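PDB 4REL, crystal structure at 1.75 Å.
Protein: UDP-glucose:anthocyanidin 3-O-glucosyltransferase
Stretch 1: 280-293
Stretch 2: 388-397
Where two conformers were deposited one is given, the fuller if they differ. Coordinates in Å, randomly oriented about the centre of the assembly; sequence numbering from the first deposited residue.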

ATOM      1  N   GLN A 280     -24.962  -3.269   0.929  1.00 15.55           N
ATOM      2  CA  GLN A 280     -25.457  -4.494   0.315  1.00 19.80           C
ATOM      3  C   GLN A 280     -24.338  -5.518   0.088  1.00 14.68           C
ATOM      4  O   GLN A 280     -24.582  -6.722   0.104  1.00 16.34           O
ATOM      5  CB  GLN A 280     -26.213  -4.200  -0.993  1.00 28.89           C
ATOM      6  CG  GLN A 280     -25.391  -3.515  -2.088  1.00 40.26           C
ATOM      7  CD  GLN A 280     -25.484  -1.996  -2.045  1.00 46.24           C
ATOM      8  OE1 GLN A 280     -25.597  -1.391  -0.975  1.00 40.12           O
ATOM      9  NE2 GLN A 280     -25.435  -1.374  -3.218  1.00 54.53           N
ATOM     10  N   GLU A 281     -23.111  -5.049  -0.107  1.00 14.48           N
ATOM     11  CA  GLU A 281     -21.987  -5.975  -0.243  1.00 15.77           C
ATOM     12  C   GLU A 281     -21.534  -6.525   1.101  1.00 18.17           C
ATOM     13  O   GLU A 281     -21.072  -7.667   1.184  1.00 17.02           O
ATOM     14  CB  GLU A 281     -20.821  -5.332  -0.998  1.00 17.48           C
ATOM     15  CG  GLU A 281     -21.043  -5.341  -2.485  1.00 17.53           C
ATOM     16  CD  GLU A 281     -19.882  -4.793  -3.256  1.00 18.95           C
ATOM     17  OE1 GLU A 281     -20.017  -3.679  -3.798  1.00 21.28           O
ATOM     18  OE2 GLU A 281     -18.840  -5.477  -3.342  1.00 13.12           O
ATOM     19  N   VAL A 282     -21.665  -5.720   2.153  1.00 14.04           N
ATOM     20  CA  VAL A 282     -21.390  -6.218   3.499  1.00 16.01           C
ATOM     21  C   VAL A 282     -22.361  -7.356   3.809  1.00 14.40           C
ATOM     22  O   VAL A 282     -21.960  -8.411   4.303  1.00 13.47           O
ATOM     23  CB  VAL A 282     -21.521  -5.119   4.564  1.00 15.25           C
ATOM     24  CG1 VAL A 282     -21.269  -5.696   5.949  1.00 13.94           C
ATOM     25  CG2 VAL A 282     -20.549  -3.988   4.271  1.00 16.41           C
ATOM     26  N   VAL A 283     -23.638  -7.144   3.509  1.00 14.53           N
ATOM     27  CA  VAL A 283     -24.640  -8.187   3.692  1.00 10.95           C
ATOM     28  C   VAL A 283     -24.299  -9.428   2.866  1.00 15.60           C
ATOM     29  O   VAL A 283     -24.383 -10.547   3.360  1.00 13.82           O
ATOM     30  CB  VAL A 283     -26.055  -7.706   3.311  1.00 13.41           C
ATOM     31  CG1 VAL A 283     -27.029  -8.882   3.298  1.00 13.59           C
ATOM     32  CG2 VAL A 283     -26.524  -6.625   4.272  1.00 18.60           C
ATOM     33  N   ALA A 284     -23.915  -9.217   1.607  1.00 13.98           N
ATOM     34  CA  ALA A 284     -23.547 -10.321   0.724  1.00 12.57           C
ATOM     35  C   ALA A 284     -22.371 -11.125   1.269  1.00 14.91           C
ATOM     36  O   ALA A 284     -22.366 -12.358   1.193  1.00 15.29           O
ATOM     37  CB  ALA A 284     -23.223  -9.809  -0.679  1.00 14.85           C
ATOM     38  N   VAL A 285     -21.374 -10.426   1.800  1.00 12.49           N
ATOM     39  CA  VAL A 285     -20.219 -11.095   2.397  1.00 10.77           C
ATOM     40  C   VAL A 285     -20.666 -11.974   3.564  1.00 14.78           C
ATOM     41  O   VAL A 285     -20.293 -13.150   3.641  1.00 12.32           O
ATOM     42  CB  VAL A 285     -19.154 -10.081   2.847  1.00 12.35           C
ATOM     43  CG1 VAL A 285     -18.121 -10.739   3.767  1.00 11.45           C
ATOM     44  CG2 VAL A 285     -18.476  -9.462   1.617  1.00 12.30           C
ATOM     45  N   ALA A 286     -21.488 -11.423   4.454  1.00  8.86           N
ATOM     46  CA  ALA A 286     -21.988 -12.217   5.580  1.00  9.81           C
ATOM     47  C   ALA A 286     -22.782 -13.449   5.128  1.00 13.61           C
ATOM     48  O   ALA A 286     -22.544 -14.558   5.616  1.00 10.88           O
ATOM     49  CB  ALA A 286     -22.820 -11.357   6.537  1.00 10.76           C
ATOM     50  N   GLU A 287     -23.717 -13.262   4.197  1.00 12.71           N
ATOM     51  CA  GLU A 287     -24.522 -14.382   3.705  1.00 13.11           C
ATOM     52  C   GLU A 287     -23.665 -15.494   3.104  1.00 11.94           C
ATOM     53  O   GLU A 287     -23.913 -16.684   3.341  1.00 10.47           O
ATOM     54  CB  GLU A 287     -25.525 -13.888   2.658  1.00 11.37           C
ATOM     55  CG  GLU A 287     -26.598 -12.996   3.237  1.00 14.47           C
ATOM     56  CD  GLU A 287     -27.532 -12.458   2.180  1.00 22.75           C
ATOM     57  OE1 GLU A 287     -27.225 -12.611   0.975  1.00 23.77           O
ATOM     58  OE2 GLU A 287     -28.572 -11.879   2.553  1.00 20.24           O
ATOM     59  N   ALA A 288     -22.668 -15.099   2.316  1.00 10.01           N
ATOM     60  CA  ALA A 288     -21.789 -16.060   1.646  1.00 10.83           C
ATOM     61  C   ALA A 288     -20.925 -16.786   2.662  1.00 11.88           C
ATOM     62  O   ALA A 288     -20.743 -17.995   2.580  1.00 15.35           O
ATOM     63  CB  ALA A 288     -20.916 -15.371   0.616  1.00 11.82           C
ATOM     64  N   LEU A 289     -20.386 -16.047   3.622  1.00  8.86           N
ATOM     65  CA  LEU A 289     -19.563 -16.677   4.650  1.00  9.26           C
ATOM     66  C   LEU A 289     -20.374 -17.713   5.414  1.00 10.57           C
ATOM     67  O   LEU A 289     -19.928 -18.847   5.596  1.00 12.87           O
ATOM     68  CB  LEU A 289     -18.985 -15.629   5.606  1.00  8.02           C
ATOM     69  CG  LEU A 289     -17.791 -14.825   5.096  1.00  7.84           C
ATOM     70  CD1 LEU A 289     -17.390 -13.765   6.127  1.00  9.33           C
ATOM     71  CD2 LEU A 289     -16.608 -15.729   4.780  1.00  8.76           C
ATOM     72  N   GLU A 290     -21.578 -17.337   5.838  1.00 11.77           N
ATOM     73  CA  GLU A 290     -22.419 -18.266   6.590  1.00  9.82           C
ATOM     74  C   GLU A 290     -22.791 -19.484   5.749  1.00 11.66           C
ATOM     75  O   GLU A 290     -22.688 -20.621   6.205  1.00 12.26           O
ATOM     76  CB  GLU A 290     -23.697 -17.583   7.103  1.00 10.70           C
ATOM     77  CG  GLU A 290     -24.604 -18.541   7.861  1.00 13.40           C
ATOM     78  CD  GLU A 290     -25.721 -17.848   8.612  1.00 18.90           C
ATOM     79  OE1 GLU A 290     -25.877 -16.614   8.476  1.00 16.55           O
ATOM     80  OE2 GLU A 290     -26.444 -18.546   9.357  1.00 16.54           O
ATOM     81  N   GLU A 291     -23.225 -19.242   4.517  1.00 14.52           N
ATOM     82  CA  GLU A 291     -23.677 -20.331   3.665  0.50 18.11           C
ATOM     83  C   GLU A 291     -22.528 -21.268   3.295  1.00 17.87           C
ATOM     84  O   GLU A 291     -22.734 -22.470   3.145  1.00 15.83           O
ATOM     85  CB  GLU A 291     -24.367 -19.788   2.408  0.50 22.80           C
ATOM     86  CG  GLU A 291     -25.521 -20.646   1.917  0.50 32.39           C
ATOM     87  CD  GLU A 291     -25.239 -21.303   0.579  0.50 33.44           C
ATOM     88  OE1 GLU A 291     -24.752 -20.606  -0.339  0.50 26.41           O
ATOM     89  OE2 GLU A 291     -25.504 -22.518   0.445  0.50 36.12           O
ATOM     90  N   SER A 292     -21.318 -20.721   3.184  1.00 16.36           N
ATOM     91  CA  SER A 292     -20.156 -21.502   2.759  1.00 17.27           C
ATOM     92  C   SER A 292     -19.800 -22.594   3.752  1.00 17.48           C
ATOM     93  O   SER A 292     -19.270 -23.634   3.364  1.00 15.82           O
ATOM     94  CB  SER A 292     -18.938 -20.604   2.511  1.00 15.03           C
ATOM     95  OG  SER A 292     -18.307 -20.235   3.725  1.00 11.85           O
ATOM     96  N   GLY A 293     -20.087 -22.351   5.031  1.00 12.52           N
ATOM     97  CA  GLY A 293     -19.745 -23.290   6.084  1.00 14.61           C
ATOM     98  C   GLY A 293     -18.279 -23.279   6.490  1.00 16.83           C
ATOM     99  O   GLY A 293     -17.887 -24.008   7.405  1.00 14.84           O
ATOM    100  N   LYS A 388     -17.363  -9.419  -9.837  1.00 17.85           N
ATOM    101  CA  LYS A 388     -16.613  -8.166  -9.668  1.00 19.36           C
ATOM    102  C   LYS A 388     -17.102  -7.307  -8.501  1.00 19.52           C
ATOM    103  O   LYS A 388     -16.500  -6.287  -8.159  1.00 19.34           O
ATOM    104  CB  LYS A 388     -16.553  -7.356 -10.967  1.00 30.83           C
ATOM    105  CG  LYS A 388     -16.003  -8.143 -12.147  1.00 37.87           C
ATOM    106  CD  LYS A 388     -16.170  -7.382 -13.453  1.00 42.20           C
ATOM    107  CE  LYS A 388     -15.754  -8.236 -14.644  1.00 43.99           C
ATOM    108  NZ  LYS A 388     -15.652  -7.443 -15.903  1.00 39.17           N
ATOM    109  N   VAL A 389     -18.218  -7.720  -7.913  1.00 14.17           N
ATOM    110  CA  VAL A 389     -18.715  -7.138  -6.679  1.00 11.17           C
ATOM    111  C   VAL A 389     -19.122  -8.325  -5.823  1.00 14.46           C
ATOM    112  O   VAL A 389     -19.387  -9.411  -6.351  1.00 16.18           O
ATOM    113  CB  VAL A 389     -19.939  -6.211  -6.916  1.00 18.81           C
ATOM    114  CG1 VAL A 389     -19.559  -5.009  -7.763  1.00 18.69           C
ATOM    115  CG2 VAL A 389     -21.069  -6.984  -7.580  1.00 17.70           C
ATOM    116  N   PHE A 390     -19.151  -8.147  -4.509  1.00 11.92           N
ATOM    117  CA  PHE A 390     -19.543  -9.250  -3.649  1.00 10.23           C
ATOM    118  C   PHE A 390     -21.016  -9.558  -3.829  1.00 13.93           C
ATOM    119  O   PHE A 390     -21.862  -8.670  -3.738  1.00 15.85           O
ATOM    120  CB  PHE A 390     -19.287  -8.927  -2.175  1.00 11.94           C
ATOM    121  CG  PHE A 390     -17.837  -8.974  -1.782  1.00 12.54           C
ATOM    122  CD1 PHE A 390     -17.118 -10.160  -1.870  1.00 15.48           C
ATOM    123  CD2 PHE A 390     -17.200  -7.839  -1.305  1.00 13.04           C
ATOM    124  CE1 PHE A 390     -15.777 -10.210  -1.495  1.00 16.38           C
ATOM    125  CE2 PHE A 390     -15.864  -7.880  -0.934  1.00 13.72           C
ATOM    126  CZ  PHE A 390     -15.154  -9.062  -1.024  1.00 14.96           C
ATOM    127  N   THR A 391     -21.307 -10.818  -4.112  1.00 13.09           N
ATOM    128  CA  THR A 391     -22.674 -11.322  -4.093  1.00 15.14           C
ATOM    129  C   THR A 391     -22.592 -12.623  -3.322  1.00 16.43           C
ATOM    130  O   THR A 391     -21.521 -13.209  -3.221  1.00 15.51           O
ATOM    131  CB  THR A 391     -23.191 -11.649  -5.495  1.00 15.43           C
ATOM    132  OG1 THR A 391     -22.401 -12.708  -6.053  1.00 14.15           O
ATOM    133  CG2 THR A 391     -23.121 -10.425  -6.411  1.00 16.55           C
ATOM    134  N   LYS A 392     -23.707 -13.104  -2.798  1.00 13.84           N
ATOM    135  CA  LYS A 392     -23.676 -14.359  -2.042  0.50 14.26           C
ATOM    136  C   LYS A 392     -23.214 -15.532  -2.900  1.00 12.74           C
ATOM    137  O   LYS A 392     -22.242 -16.202  -2.574  1.00 14.69           O
ATOM    138  CB  LYS A 392     -25.032 -14.675  -1.406  0.50 16.11           C
ATOM    139  CG  LYS A 392     -25.034 -15.979  -0.605  0.50 16.66           C
ATOM    140  CD  LYS A 392     -26.406 -16.280  -0.018  0.50 18.35           C
ATOM    141  CE  LYS A 392     -27.435 -16.526  -1.105  0.50 19.45           C
ATOM    142  NZ  LYS A 392     -28.808 -16.716  -0.549  0.50 26.37           N
ATOM    143  N   ASN A 393     -23.894 -15.780  -4.011  1.00 14.21           N
ATOM    144  CA  ASN A 393     -23.542 -16.928  -4.836  1.00 15.82           C
ATOM    145  C   ASN A 393     -22.145 -16.854  -5.428  1.00 14.88           C
ATOM    146  O   ASN A 393     -21.425 -17.845  -5.440  1.00 17.30           O
ATOM    147  CB  ASN A 393     -24.598 -17.159  -5.924  1.00 18.66           C
ATOM    148  CG  ASN A 393     -25.935 -17.620  -5.348  1.00 36.01           C
ATOM    149  OD1 ASN A 393     -26.019 -18.022  -4.182  1.00 35.61           O
ATOM    150  ND2 ASN A 393     -26.985 -17.567  -6.167  1.00 42.76           N
ATOM    151  N   GLY A 394     -21.751 -15.672  -5.891  1.00 14.29           N
ATOM    152  CA  GLY A 394     -20.446 -15.510  -6.511  1.00 12.14           C
ATOM    153  C   GLY A 394     -19.305 -15.708  -5.534  1.00 14.89           C
ATOM    154  O   GLY A 394     -18.321 -16.377  -5.839  1.00 13.90           O
ATOM    155  N   PHE A 395     -19.439 -15.120  -4.352  1.00 13.22           N
ATOM    156  CA  PHE A 395     -18.405 -15.202  -3.326  1.00 15.59           C
ATOM    157  C   PHE A 395     -18.290 -16.635  -2.789  1.00 14.08           C
ATOM    158  O   PHE A 395     -17.181 -17.117  -2.550  1.00 14.97           O
ATOM    159  CB  PHE A 395     -18.717 -14.188  -2.217  1.00 11.49           C
ATOM    160  CG  PHE A 395     -17.656 -14.071  -1.154  1.00 11.14           C
ATOM    161  CD1 PHE A 395     -16.335 -14.403  -1.404  1.00 13.35           C
ATOM    162  CD2 PHE A 395     -17.998 -13.610   0.103  1.00 12.62           C
ATOM    163  CE1 PHE A 395     -15.386 -14.292  -0.412  1.00 12.43           C
ATOM    164  CE2 PHE A 395     -17.052 -13.492   1.105  1.00 13.57           C
ATOM    165  CZ  PHE A 395     -15.741 -13.831   0.846  1.00 10.29           C
ATOM    166  N   VAL A 396     -19.422 -17.317  -2.614  1.00 11.14           N
ATOM    167  CA  VAL A 396     -19.387 -18.723  -2.209  1.00 10.42           C
ATOM    168  C   VAL A 396     -18.580 -19.533  -3.219  1.00 13.27           C
ATOM    169  O   VAL A 396     -17.766 -20.374  -2.839  1.00 14.23           O
ATOM    170  CB  VAL A 396     -20.814 -19.329  -2.066  1.00 13.60           C
ATOM    171  CG1 VAL A 396     -20.759 -20.850  -2.016  1.00 15.22           C
ATOM    172  CG2 VAL A 396     -21.495 -18.798  -0.819  1.00 10.28           C
ATOM    173  N   LYS A 397     -18.804 -19.279  -4.509  1.00 12.38           N
ATOM    174  CA  LYS A 397     -18.057 -19.992  -5.543  1.00 11.72           C
ATOM    175  C   LYS A 397     -16.561 -19.714  -5.446  1.00 15.04           C
ATOM    176  O   LYS A 397     -15.767 -20.639  -5.538  1.00 14.54           O
ATOM    177  CB  LYS A 397     -18.596 -19.680  -6.945  1.00 14.54           C
ATOM    178  CG  LYS A 397     -19.979 -20.285  -7.198  1.00 24.06           C
ATOM    179  CD  LYS A 397     -20.546 -19.888  -8.555  1.00 32.24           C
ATOM    180  CE  LYS A 397     -21.973 -20.416  -8.725  1.00 42.02           C
ATOM    181  NZ  LYS A 397     -22.532 -20.110 -10.071  1.00 47.07           N
TER
HETATM  182  O   HOH W   1     -24.658 -19.924  -3.023  1.00 33.83           O

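A helix, 280-292, packs against a loop and the first turns of a second helix, 392-397, in a mainly apolar contact that is pinned at one end by a buried carboxylate and bridged at the other by a water. The two helix axes cross at -50° and approach to 8.2 Å; small side chains face this approach, with Ala284 and Ala288 both pointing toward the second stretch, and the CA atoms of Ala288 and Lys392 lie 4.5 Å apart. Ala284 CB sits against the loop backbone, 3.5 Å from Phe390 O, just before the helix begins. One turn on, Ala288 CB rests 3.6 Å from Lys392 O, 3.4 Å from Phe395 CD2 and 3.8 Å from Val396 CG2. The two phenylalanines fill the space beside these alanines. Val285 CG2 lies over one face of the Phe390 ring, 3.6 Å from the ring centroid and 18° off its normal, a CH-pi contact, while Val285 CG1 reaches Phe395 CE2 at 4.0 Å; one valine thus touches both rings. Leu289 CG adds a looser contact with Phe395 CE2 at 4.3 Å. The one direct hydrogen bond across the contact runs from Phe390 N to Glu281 OE2 (2.9 Å, 168°), nearly linear, so the buried carboxylate satisfies a loop amide. Next in the chain, Thr391 caps the second helix: its OG1 accepts from Gly394 N at 3.0 Å. A CB on Gly394 would come within 2.7 Å of Thr391 OG1. Toward the exposed side, the aliphatic part of Lys392 passes beside Glu287, with Lys392 CD 3.7 Å from Glu287 CB. Farther along, Val396 CG2 approaches Glu291 OE1 at 3.8 Å, and water 1 donates to both Glu291 OE1 (2.8 Å from its O) and Asn393 OD1 (2.6 Å from its O), linking the two helices.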